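Local coordinates for protein mitochondrial enolase superfamily member 1 (Homo sapiens, PDB 4A35) that catalyses the magnesium-dependent dehydration of L-fuconate to 2-keto-3-deoxy-L-fuconate, a step in the breakdown of L-fucose, at residues Tyr39-Thr44 / Gly49-Gly54; Glu64-Ala69 / His113-Ala118; Lys80-Ile85 / Asn121-Leu126. All coordinates share one frame; numbering follows the deposited sequence.

Contact 1 (Tyr39-Thr44 / Gly49-Gly54); sequences YVVIET and GIKGCG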
ATOM      1  N   TYR A  39       8.439   0.310  18.521  1.00 16.32           N
ATOM      2  CA  TYR A  39       8.761  -0.805  19.440  1.00 15.16           C
ATOM      3  C   TYR A  39       7.581  -1.079  20.317  1.00 20.25           C
ATOM      4  O   TYR A  39       7.156  -0.195  21.086  1.00 20.19           O
ATOM      5  CB  TYR A  39       9.988  -0.454  20.286  1.00 16.15           C
ATOM      6  CG  TYR A  39      10.412  -1.570  21.218  1.00 17.02           C
ATOM      7  CD1 TYR A  39      10.792  -2.821  20.713  1.00 20.37           C
ATOM      8  CD2 TYR A  39      10.498  -1.364  22.591  1.00 17.77           C
ATOM      9  CE1 TYR A  39      11.228  -3.839  21.555  1.00 21.69           C
ATOM     10  CE2 TYR A  39      10.903  -2.391  23.454  1.00 19.63           C
ATOM     11  CZ  TYR A  39      11.306  -3.618  22.922  1.00 20.16           C
ATOM     12  OH  TYR A  39      11.737  -4.635  23.740  1.00 21.51           O
ATOM     13  N   VAL A  40       7.056  -2.319  20.207  1.00 16.13           N
ATOM     14  CA  VAL A  40       5.877  -2.771  20.918  1.00 15.39           C
ATOM     15  C   VAL A  40       6.244  -3.725  22.047  1.00 20.90           C
ATOM     16  O   VAL A  40       6.993  -4.684  21.818  1.00 19.00           O
ATOM     17  CB  VAL A  40       4.899  -3.465  19.915  1.00 18.18           C
ATOM     18  CG1 VAL A  40       3.657  -4.010  20.647  1.00 17.85           C
ATOM     19  CG2 VAL A  40       4.503  -2.516  18.775  1.00 17.82           C
ATOM     20  N   VAL A  41       5.619  -3.541  23.216  1.00 20.23           N
ATOM     21  CA  VAL A  41       5.762  -4.475  24.329  1.00 18.86           C
ATOM     22  C   VAL A  41       4.363  -4.852  24.837  1.00 22.38           C
ATOM     23  O   VAL A  41       3.536  -3.990  25.162  1.00 21.37           O
ATOM     24  CB  VAL A  41       6.694  -3.982  25.461  1.00 20.10           C
ATOM     25  CG1 VAL A  41       6.807  -5.012  26.604  1.00 21.21           C
ATOM     26  CG2 VAL A  41       8.071  -3.615  24.918  1.00 19.12           C
ATOM     27  N   ILE A  42       4.102  -6.154  24.897  1.00 20.02           N
ATOM     28  CA  ILE A  42       2.822  -6.629  25.442  1.00 20.28           C
ATOM     29  C   ILE A  42       3.124  -7.451  26.682  1.00 24.45           C
ATOM     30  O   ILE A  42       4.121  -8.203  26.725  1.00 22.81           O
ATOM     31  CB  ILE A  42       1.918  -7.408  24.435  1.00 22.83           C
ATOM     32  CG1 ILE A  42       2.589  -8.731  23.980  1.00 24.38           C
ATOM     33  CG2 ILE A  42       1.488  -6.495  23.259  1.00 21.76           C
ATOM     34  CD1 ILE A  42       1.699  -9.634  22.932  1.00 26.60           C
ATOM     35  N   GLU A  43       2.218  -7.346  27.659  1.00 22.90           N
ATOM     36  CA  GLU A  43       2.337  -8.073  28.905  1.00 24.15           C
ATOM     37  C   GLU A  43       1.083  -8.916  29.115  1.00 28.93           C
ATOM     38  O   GLU A  43       0.017  -8.617  28.548  1.00 28.04           O
ATOM     39  CB  GLU A  43       2.537  -7.089  30.085  1.00 26.53           C
ATOM     40  CG  GLU A  43       3.863  -6.346  30.059  1.00 31.28           C
ATOM     41  CD  GLU A  43       4.070  -5.313  31.149  1.00 54.11           C
ATOM     42  OE1 GLU A  43       3.581  -5.532  32.280  1.00 55.41           O
ATOM     43  OE2 GLU A  43       4.691  -4.265  30.863  1.00 61.16           O
ATOM     44  N   THR A  44       1.210  -9.961  29.926  1.00 26.62           N
ATOM     45  CA  THR A  44       0.066 -10.800  30.270  1.00 26.16           C
ATOM     46  C   THR A  44      -0.189 -10.664  31.760  1.00 31.35           C
ATOM     47  O   THR A  44       0.657 -10.133  32.485  1.00 29.96           O
ATOM     48  CB  THR A  44       0.294 -12.278  29.911  1.00 28.11           C
ATOM     49  OG1 THR A  44       1.211 -12.835  30.855  1.00 28.82           O
ATOM     50  CG2 THR A  44       0.743 -12.502  28.456  1.00 24.93           C
ATOM     51  N   GLY A  49       6.790 -12.761  34.394  1.00 31.86           N
ATOM     52  CA  GLY A  49       7.738 -11.774  33.865  1.00 30.57           C
ATOM     53  C   GLY A  49       8.046 -11.905  32.374  1.00 32.95           C
ATOM     54  O   GLY A  49       8.939 -11.215  31.868  1.00 32.87           O
ATOM     55  N   ILE A  50       7.291 -12.747  31.637  1.00 28.47           N
ATOM     56  CA  ILE A  50       7.559 -12.938  30.191  1.00 26.91           C
ATOM     57  C   ILE A  50       6.761 -11.896  29.420  1.00 29.31           C
ATOM     58  O   ILE A  50       5.541 -11.814  29.582  1.00 30.37           O
ATOM     59  CB  ILE A  50       7.267 -14.387  29.674  1.00 29.89           C
ATOM     60  CG1 ILE A  50       8.001 -15.515  30.471  1.00 31.74           C
ATOM     61  CG2 ILE A  50       7.425 -14.490  28.143  1.00 30.50           C
ATOM     62  CD1 ILE A  50       9.510 -15.648  30.310  1.00 47.96           C
ATOM     63  N   LYS A  51       7.448 -11.119  28.585  1.00 25.27           N
ATOM     64  CA  LYS A  51       6.820 -10.072  27.767  1.00 23.36           C
ATOM     65  C   LYS A  51       7.044 -10.339  26.311  1.00 27.97           C
ATOM     66  O   LYS A  51       8.055 -10.946  25.938  1.00 26.59           O
ATOM     67  CB  LYS A  51       7.366  -8.690  28.142  1.00 25.93           C
ATOM     68  CG  LYS A  51       7.098  -8.327  29.597  1.00 32.79           C
ATOM     69  CD  LYS A  51       7.708  -6.995  29.968  1.00 40.33           C
ATOM     70  CE  LYS A  51       7.581  -6.792  31.457  1.00 43.18           C
ATOM     71  NZ  LYS A  51       7.893  -5.402  31.850  1.00 54.34           N
ATOM     72  N   GLY A  52       6.070  -9.947  25.506  1.00 24.45           N
ATOM     73  CA  GLY A  52       6.175 -10.031  24.066  1.00 22.68           C
ATOM     74  C   GLY A  52       6.676  -8.706  23.523  1.00 24.25           C
ATOM     75  O   GLY A  52       6.077  -7.655  23.775  1.00 22.69           O
ATOM     76  N   CYS A  53       7.812  -8.741  22.809  1.00 19.90           N
ATOM     77  CA  CYS A  53       8.375  -7.552  22.187  1.00 20.23           C
ATOM     78  C   CYS A  53       8.222  -7.628  20.665  1.00 20.68           C
ATOM     79  O   CYS A  53       8.413  -8.682  20.064  1.00 19.86           O
ATOM     80  CB  CYS A  53       9.828  -7.375  22.600  1.00 19.89           C
ATOM     81  SG  CYS A  53      10.087  -7.429  24.398  1.00 23.57           S
ATOM     82  N   GLY A  54       7.931  -6.504  20.052  1.00 17.09           N
ATOM     83  CA  GLY A  54       7.738  -6.484  18.612  1.00 18.37           C
ATOM     84  C   GLY A  54       8.272  -5.202  18.039  1.00 22.83           C
ATOM     85  O   GLY A  54       8.320  -4.169  18.722  1.00 21.13           O
TER
HETATM   86  O   HOH W   1       3.544 -13.969  30.015  1.00 27.11           O
HETATM   87  O   HOH W   2       3.957 -10.092  31.032  1.00 28.65           O
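Val40 and Ile42 pair with Gly54 and Gly52 as antiparallel hydrogen-bonded residues, joined by four amide-carbonyl bonds, the straightest from Val40 N to Gly54 O (2.7 Å, 173° at the hydrogen). Val41 and Cys53 form the non-hydrogen-bonded pair between them. Ile42 keeps CG1 between its backbone N and carbonyl carbon (chi1 64°), which brings that atom to 3.8 Å from Gly52 CA, so close that a beta-carbon on Gly52 would collide with it. The strands form a hairpin in the three-stranded antiparallel sheet of the N-terminal domain of the mandelate racemase/muconate lactonizing family, and Ala122 and Leu126 of helix 110-131 pack against the glycine backbone. The Tyr39 ring leans toward the partner strand, with CE1 3.9 Å from Cys53 CB and the sulfur oblique to the ring, while its hydroxyl bonds to Met419 N. A leucine here would probably leave the Met419 amide without this partner and Cys53 with less cover. Glu43 and Lys51 run side by side in the same direction to a long salt bridge, OE2 to NZ 3.5 Å; OE1 of the same carboxylate pairs with Arg9. Farther toward the turn, two waters link Thr44, through OG1 and N, to Ile50 O.

Contact 2 (Glu64-Ala69 / His113-Ala118); sequences EVVVCA and HLATAA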
ATOM      1  N   GLU A  64       6.089   7.970  13.902  1.00 15.49           N
ATOM      2  CA  GLU A  64       4.963   8.410  14.741  1.00 15.35           C
ATOM      3  C   GLU A  64       3.595   7.982  14.093  1.00 17.88           C
ATOM      4  O   GLU A  64       2.624   7.736  14.812  1.00 17.33           O
ATOM      5  CB  GLU A  64       5.041   9.924  15.011  1.00 16.66           C
ATOM      6  CG  GLU A  64       4.594  10.834  13.858  1.00 17.78           C
ATOM      7  CD  GLU A  64       5.549  11.038  12.698  1.00 19.67           C
ATOM      8  OE1 GLU A  64       6.543  10.285  12.579  1.00 17.82           O
ATOM      9  OE2 GLU A  64       5.212  11.865  11.810  1.00 19.81           O
ATOM     10  N   VAL A  65       3.516   7.928  12.734  1.00 15.09           N
ATOM     11  CA  VAL A  65       2.287   7.502  12.034  1.00 14.66           C
ATOM     12  C   VAL A  65       2.026   5.991  12.297  1.00 18.56           C
ATOM     13  O   VAL A  65       0.870   5.545  12.552  1.00 16.28           O
ATOM     14  CB  VAL A  65       2.352   7.869  10.515  1.00 16.79           C
ATOM     15  CG1 VAL A  65       1.048   7.500   9.828  1.00 14.58           C
ATOM     16  CG2 VAL A  65       2.688   9.351  10.302  1.00 18.37           C
ATOM     17  N   VAL A  66       3.100   5.194  12.223  1.00 14.81           N
ATOM     18  CA  VAL A  66       3.073   3.747  12.534  1.00 15.89           C
ATOM     19  C   VAL A  66       2.621   3.550  14.011  1.00 16.18           C
ATOM     20  O   VAL A  66       1.720   2.734  14.291  1.00 14.38           O
ATOM     21  CB  VAL A  66       4.432   3.060  12.218  1.00 17.77           C
ATOM     22  CG1 VAL A  66       4.412   1.602  12.636  1.00 16.71           C
ATOM     23  CG2 VAL A  66       4.787   3.198  10.721  1.00 17.86           C
ATOM     24  N   VAL A  67       3.244   4.291  14.962  1.00 17.17           N
ATOM     25  CA  VAL A  67       2.867   4.263  16.382  1.00 18.16           C
ATOM     26  C   VAL A  67       1.341   4.520  16.505  1.00 19.42           C
ATOM     27  O   VAL A  67       0.647   3.768  17.181  1.00 17.40           O
ATOM     28  CB  VAL A  67       3.726   5.262  17.229  1.00 19.75           C
ATOM     29  CG1 VAL A  67       3.129   5.455  18.630  1.00 19.93           C
ATOM     30  CG2 VAL A  67       5.168   4.757  17.320  1.00 18.96           C
ATOM     31  N   CYS A  68       0.813   5.538  15.794  1.00 18.97           N
ATOM     32  CA  CYS A  68      -0.618   5.845  15.787  1.00 20.28           C
ATOM     33  C   CYS A  68      -1.471   4.630  15.355  1.00 20.09           C
ATOM     34  O   CYS A  68      -2.505   4.316  15.965  1.00 19.20           O
ATOM     35  CB  CYS A  68      -0.884   7.029  14.860  1.00 21.52           C
ATOM     36  SG  CYS A  68      -2.525   7.748  15.081  1.00 25.19           S
ATOM     37  N   ALA A  69      -1.011   3.952  14.306  1.00 15.89           N
ATOM     38  CA  ALA A  69      -1.744   2.811  13.755  1.00 16.28           C
ATOM     39  C   ALA A  69      -1.629   1.597  14.707  1.00 18.37           C
ATOM     40  O   ALA A  69      -2.613   0.842  14.820  1.00 16.99           O
ATOM     41  CB  ALA A  69      -1.206   2.472  12.363  1.00 16.70           C
ATOM     42  N   HIS A 113      -0.227  -2.040   7.665  1.00 13.78           N
ATOM     43  CA  HIS A 113       0.410  -3.375   7.635  1.00 14.45           C
ATOM     44  C   HIS A 113       1.713  -3.388   8.437  1.00 17.05           C
ATOM     45  O   HIS A 113       2.019  -4.389   9.119  1.00 14.48           O
ATOM     46  CB  HIS A 113       0.613  -3.866   6.211  1.00 16.22           C
ATOM     47  CG  HIS A 113       0.402  -5.349   6.068  1.00 16.37           C
ATOM     48  ND1 HIS A 113      -0.736  -5.969   6.560  1.00 16.04           N
ATOM     49  CD2 HIS A 113       1.124  -6.255   5.359  1.00 15.89           C
ATOM     50  CE1 HIS A 113      -0.594  -7.252   6.263  1.00 15.35           C
ATOM     51  NE2 HIS A 113       0.479  -7.454   5.480  1.00 16.02           N
ATOM     52  N   LEU A 114       2.500  -2.292   8.370  1.00 14.81           N
ATOM     53  CA  LEU A 114       3.703  -2.162   9.215  1.00 16.20           C
ATOM     54  C   LEU A 114       3.316  -2.262  10.702  1.00 16.32           C
ATOM     55  O   LEU A 114       3.928  -3.047  11.460  1.00 15.79           O
ATOM     56  CB  LEU A 114       4.377  -0.804   8.943  1.00 16.45           C
ATOM     57  CG  LEU A 114       4.962  -0.637   7.508  1.00 19.48           C
ATOM     58  CD1 LEU A 114       5.671   0.681   7.403  1.00 16.91           C
ATOM     59  CD2 LEU A 114       6.014  -1.749   7.196  1.00 17.53           C
ATOM     60  N   ALA A 115       2.227  -1.560  11.094  1.00 14.30           N
ATOM     61  CA  ALA A 115       1.734  -1.620  12.449  1.00 15.31           C
ATOM     62  C   ALA A 115       1.276  -3.039  12.807  1.00 16.72           C
ATOM     63  O   ALA A 115       1.542  -3.516  13.902  1.00 15.98           O
ATOM     64  CB  ALA A 115       0.592  -0.619  12.650  1.00 15.24           C
ATOM     65  N   THR A 116       0.538  -3.693  11.894  1.00 15.34           N
ATOM     66  CA  THR A 116       0.089  -5.071  12.091  1.00 14.84           C
ATOM     67  C   THR A 116       1.312  -6.006  12.315  1.00 16.63           C
ATOM     68  O   THR A 116       1.296  -6.859  13.250  1.00 15.90           O
ATOM     69  CB  THR A 116      -0.725  -5.570  10.856  1.00 18.95           C
ATOM     70  OG1 THR A 116      -1.908  -4.776  10.708  1.00 19.22           O
ATOM     71  CG2 THR A 116      -1.089  -7.053  10.970  1.00 17.00           C
ATOM     72  N   ALA A 117       2.401  -5.804  11.521  1.00 15.48           N
ATOM     73  CA  ALA A 117       3.597  -6.647  11.660  1.00 15.95           C
ATOM     74  C   ALA A 117       4.235  -6.445  13.051  1.00 16.59           C
ATOM     75  O   ALA A 117       4.594  -7.438  13.693  1.00 15.45           O
ATOM     76  CB  ALA A 117       4.643  -6.343  10.555  1.00 16.00           C
ATOM     77  N   ALA A 118       4.232  -5.211  13.562  1.00 15.50           N
ATOM     78  CA  ALA A 118       4.815  -4.904  14.878  1.00 15.63           C
ATOM     79  C   ALA A 118       4.041  -5.604  16.014  1.00 20.06           C
ATOM     80  O   ALA A 118       4.657  -6.210  16.901  1.00 19.03           O
ATOM     81  CB  ALA A 118       4.851  -3.384  15.102  1.00 15.34           C
TER
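Val66 and Ala115 bring helices 63-73 and 110-131 together, their CA atoms 5.5 Å apart. The short segments cross at -65° with their axes 8.5 Å apart at the closest point, and no hydrogen bond joins them: the contact is made by methyl groups and backbone alone. Val66 divides its two branches between neighbouring residues. CG1 lies anti to the backbone N (chi1 176°) and is thereby set against the backbone of Ala115, 4.1 Å from Ala115 N, whereas CG2 reaches Leu114 CD1 at 4.3 Å. Ala115 answers with a single methyl that points toward the other helix and fits beside the turn running from Val66 to Ala69. Its CB is 3.6 Å from Ala69 CB and 3.9 Å from Val66 O, so that it touches side chain and main chain alike. The small alanines on both sides of the shortest contact are consistent with so near an approach. Leu114 adds the tip of one branch to the edge of this patch; its side chain is about 10 Å from those of Glu306, a magnesium ligand, and His356, a predicted active-site residue. All four residues are buried. Thr56 of strand 52-58 packs against both Val66 and Leu114, and Val70 and Leu73, farther along helix 63-73, extend the cover of Ala115. Helix 89-97 meets helix 110-131 at Thr116, whose beta-carbon points away from segment 64-69, while Ala69 also packs on Val65 of the second subunit, so that helix 63-73 also takes part in the subunit interface.

Contact 3 (Lys80-Ile85 / Asn121-Leu126); sequences KDLKDI and NAVWDL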
ATOM      1  N   LYS A  80      -7.331 -10.273  25.534  1.00 26.26           N
ATOM      2  CA  LYS A  80      -7.455 -11.551  24.840  1.00 25.83           C
ATOM      3  C   LYS A  80      -6.575 -12.588  25.512  1.00 26.64           C
ATOM      4  O   LYS A  80      -5.431 -12.273  25.848  1.00 26.86           O
ATOM      5  CB  LYS A  80      -7.033 -11.413  23.359  1.00 27.96           C
ATOM      6  CG  LYS A  80      -8.178 -11.204  22.376  1.00 45.12           C
ATOM      7  CD  LYS A  80      -8.750  -9.808  22.466  1.00 59.57           C
ATOM      8  CE  LYS A  80     -10.097  -9.651  21.823  1.00 71.33           C
ATOM      9  NZ  LYS A  80     -10.645  -8.302  22.109  1.00 85.03           N
ATOM     10  N   ASP A  81      -7.082 -13.827  25.665  1.00 24.34           N
ATOM     11  CA  ASP A  81      -6.277 -14.957  26.169  1.00 23.57           C
ATOM     12  C   ASP A  81      -5.307 -15.350  25.057  1.00 26.45           C
ATOM     13  O   ASP A  81      -5.743 -15.519  23.913  1.00 25.45           O
ATOM     14  CB  ASP A  81      -7.159 -16.158  26.536  1.00 26.59           C
ATOM     15  CG  ASP A  81      -7.919 -15.958  27.837  1.00 41.15           C
ATOM     16  OD1 ASP A  81      -7.451 -15.146  28.684  1.00 39.65           O
ATOM     17  OD2 ASP A  81      -8.975 -16.615  28.015  1.00 45.56           O
ATOM     18  N   LEU A  82      -4.019 -15.475  25.366  1.00 24.03           N
ATOM     19  CA  LEU A  82      -3.015 -15.848  24.356  1.00 23.57           C
ATOM     20  C   LEU A  82      -3.346 -17.212  23.710  1.00 27.96           C
ATOM     21  O   LEU A  82      -3.129 -17.378  22.507  1.00 24.23           O
ATOM     22  CB  LEU A  82      -1.598 -15.856  24.959  1.00 23.17           C
ATOM     23  CG  LEU A  82      -0.438 -16.150  23.973  1.00 25.30           C
ATOM     24  CD1 LEU A  82      -0.427 -15.144  22.774  1.00 24.44           C
ATOM     25  CD2 LEU A  82       0.871 -16.170  24.689  1.00 28.35           C
ATOM     26  N   LYS A  83      -3.941 -18.152  24.495  1.00 27.66           N
ATOM     27  CA  LYS A  83      -4.358 -19.472  24.015  1.00 27.95           C
ATOM     28  C   LYS A  83      -5.351 -19.353  22.840  1.00 32.00           C
ATOM     29  O   LYS A  83      -5.243 -20.102  21.865  1.00 29.73           O
ATOM     30  CB  LYS A  83      -5.007 -20.275  25.165  1.00 31.96           C
ATOM     31  CG  LYS A  83      -5.238 -21.731  24.837  1.00 41.82           C
ATOM     32  N   ASP A  84      -6.267 -18.362  22.930  1.00 29.67           N
ATOM     33  CA  ASP A  84      -7.313 -18.081  21.950  1.00 28.39           C
ATOM     34  C   ASP A  84      -6.750 -17.500  20.668  1.00 30.05           C
ATOM     35  O   ASP A  84      -7.312 -17.759  19.603  1.00 28.68           O
ATOM     36  CB  ASP A  84      -8.364 -17.121  22.544  1.00 29.40           C
ATOM     37  CG  ASP A  84      -9.298 -17.777  23.560  1.00 36.08           C
ATOM     38  OD1 ASP A  84      -9.341 -19.026  23.615  1.00 38.78           O
ATOM     39  OD2 ASP A  84     -10.028 -17.042  24.246  1.00 36.73           O
ATOM     40  N   ILE A  85      -5.685 -16.686  20.781  1.00 24.43           N
ATOM     41  CA  ILE A  85      -4.993 -16.091  19.632  1.00 23.42           C
ATOM     42  C   ILE A  85      -4.237 -17.202  18.893  1.00 26.83           C
ATOM     43  O   ILE A  85      -4.509 -17.443  17.727  1.00 26.12           O
ATOM     44  CB  ILE A  85      -4.028 -14.938  20.055  1.00 26.33           C
ATOM     45  CG1 ILE A  85      -4.808 -13.733  20.650  1.00 26.21           C
ATOM     46  CG2 ILE A  85      -3.141 -14.521  18.835  1.00 26.43           C
ATOM     47  CD1 ILE A  85      -3.926 -12.608  21.266  1.00 31.92           C
ATOM     48  N   ASN A 121       4.503  -9.461  15.596  1.00 19.16           N
ATOM     49  CA  ASN A 121       5.860  -9.807  16.028  1.00 20.24           C
ATOM     50  C   ASN A 121       5.920  -9.954  17.544  1.00 19.27           C
ATOM     51  O   ASN A 121       6.587 -10.849  18.018  1.00 17.43           O
ATOM     52  CB  ASN A 121       6.932  -8.784  15.549  1.00 19.81           C
ATOM     53  CG  ASN A 121       7.213  -8.906  14.041  1.00 22.68           C
ATOM     54  OD1 ASN A 121       6.898  -9.926  13.418  1.00 18.45           O
ATOM     55  ND2 ASN A 121       7.839  -7.898  13.423  1.00 16.78           N
ATOM     56  N   ALA A 122       5.246  -9.030  18.308  1.00 17.06           N
ATOM     57  CA  ALA A 122       5.221  -9.092  19.763  1.00 17.83           C
ATOM     58  C   ALA A 122       4.465 -10.380  20.241  1.00 20.88           C
ATOM     59  O   ALA A 122       4.888 -11.044  21.189  1.00 20.87           O
ATOM     60  CB  ALA A 122       4.585  -7.805  20.327  1.00 17.88           C
ATOM     61  N   VAL A 123       3.415 -10.793  19.522  1.00 18.51           N
ATOM     62  CA  VAL A 123       2.677 -12.006  19.918  1.00 18.32           C
ATOM     63  C   VAL A 123       3.544 -13.269  19.668  1.00 21.35           C
ATOM     64  O   VAL A 123       3.604 -14.147  20.527  1.00 20.64           O
ATOM     65  CB  VAL A 123       1.295 -12.081  19.185  1.00 21.89           C
ATOM     66  CG1 VAL A 123       0.587 -13.403  19.469  1.00 21.14           C
ATOM     67  CG2 VAL A 123       0.382 -10.902  19.592  1.00 21.59           C
ATOM     68  N   TRP A 124       4.234 -13.344  18.502  1.00 19.40           N
ATOM     69  CA  TRP A 124       5.146 -14.492  18.191  1.00 17.94           C
ATOM     70  C   TRP A 124       6.278 -14.542  19.228  1.00 19.81           C
ATOM     71  O   TRP A 124       6.608 -15.618  19.720  1.00 19.28           O
ATOM     72  CB  TRP A 124       5.704 -14.367  16.774  1.00 16.42           C
ATOM     73  CG  TRP A 124       4.717 -14.852  15.752  1.00 17.82           C
ATOM     74  CD1 TRP A 124       3.827 -14.096  15.032  1.00 20.31           C
ATOM     75  CD2 TRP A 124       4.455 -16.216  15.415  1.00 18.08           C
ATOM     76  NE1 TRP A 124       3.004 -14.915  14.293  1.00 19.98           N
ATOM     77  CE2 TRP A 124       3.437 -16.216  14.429  1.00 20.49           C
ATOM     78  CE3 TRP A 124       5.054 -17.444  15.784  1.00 19.15           C
ATOM     79  CZ2 TRP A 124       2.954 -17.397  13.853  1.00 19.04           C
ATOM     80  CZ3 TRP A 124       4.625 -18.615  15.153  1.00 21.35           C
ATOM     81  CH2 TRP A 124       3.587 -18.583  14.202  1.00 20.81           C
ATOM     82  N   ASP A 125       6.814 -13.371  19.624  1.00 17.67           N
ATOM     83  CA  ASP A 125       7.889 -13.327  20.645  1.00 18.13           C
ATOM     84  C   ASP A 125       7.386 -13.887  21.968  1.00 22.49           C
ATOM     85  O   ASP A 125       8.004 -14.808  22.535  1.00 21.70           O
ATOM     86  CB  ASP A 125       8.414 -11.894  20.827  1.00 19.45           C
ATOM     87  CG  ASP A 125       9.561 -11.802  21.842  1.00 25.95           C
ATOM     88  OD1 ASP A 125      10.600 -12.522  21.652  1.00 23.39           O
ATOM     89  OD2 ASP A 125       9.450 -10.980  22.782  1.00 22.13           O
ATOM     90  N   LEU A 126       6.204 -13.428  22.384  1.00 19.89           N
ATOM     91  CA  LEU A 126       5.585 -13.876  23.620  1.00 19.88           C
ATOM     92  C   LEU A 126       5.313 -15.388  23.612  1.00 23.37           C
ATOM     93  O   LEU A 126       5.665 -16.095  24.578  1.00 22.09           O
ATOM     94  CB  LEU A 126       4.282 -13.089  23.821  1.00 20.19           C
ATOM     95  CG  LEU A 126       3.439 -13.455  25.051  1.00 22.47           C
ATOM     96  CD1 LEU A 126       4.255 -13.342  26.379  1.00 21.41           C
ATOM     97  CD2 LEU A 126       2.172 -12.570  25.098  1.00 23.61           C
TER
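Leu82 points its forked end at helix 110-131 and splits it between two residues one turn apart, Val123 and Leu126. Its CD1 meets Val123 CG1 at 3.9 Å, and its CD2 lies 3.8 Å from Leu126 CG and equally near Leu126 CD2. In both pairs the side chains run past each other in opposite directions, so that they overlap along their flanks, and the CA atoms of Leu82 and Val123 stay 8.2 Å apart. The torsions explain the reach: CG of Leu82 is anti to its backbone N (chi1 -176°), and Leu126 holds the same first rotation (chi1 178°), each extending the branch point toward the opposite helix. Val123 CG1 serves a second partner, Ile85 CG2, also at 3.9 Å; here the two side chains meet at a slant. This one methyl of Val123 is thus shared by Leu82 and Ile85, which lie three residues apart on the short helix 82-86. This is apolar helix-to-helix packing in the N-terminal domain of the mandelate racemase/muconate lactonizing family, where helix 110-131 lies against the three-stranded sheet. Ile42 of strand 36-44 touches both Val123 and Leu126 from that sheet, and Phe89 and Phe92 of helix 89-97 pack on Val123 and Ile85, respectively. Polar bonds are left to other faces of the segments. Asp81, at the N-cap position of helix 82-86, makes no capping bond with its side chain and instead pairs with Arg6. On helix 110-131, the Asp125 carboxylate accepts hydrogen bonds from the backbone amides of Cys53 and Tyr415 and forms a salt bridge with Lys129.

Overall arrangement
From the N terminus, contact 1 comes first, closing a four-residue turn into the hairpin of strands 36-44 and 52-58 before either other contact opens. Helix 63-73 follows, and contact 2 brings it against helix 110-131, closing a 43-residue loop. Helix 82-86 lies within that loop but pairs with a later part of the same long helix, so contacts 2 and 3 cross, their centres about 17 Å apart. The hairpin touches both: Val40 CG2 packs on Ala118 CB, and the hairpin also meets the contact 3 part of helix 110-131, the centres of contacts 1 and 3 being about 10 Å apart. Helix 110-131 thereby ties the sheet and the two earlier helices together within the N-terminal domain.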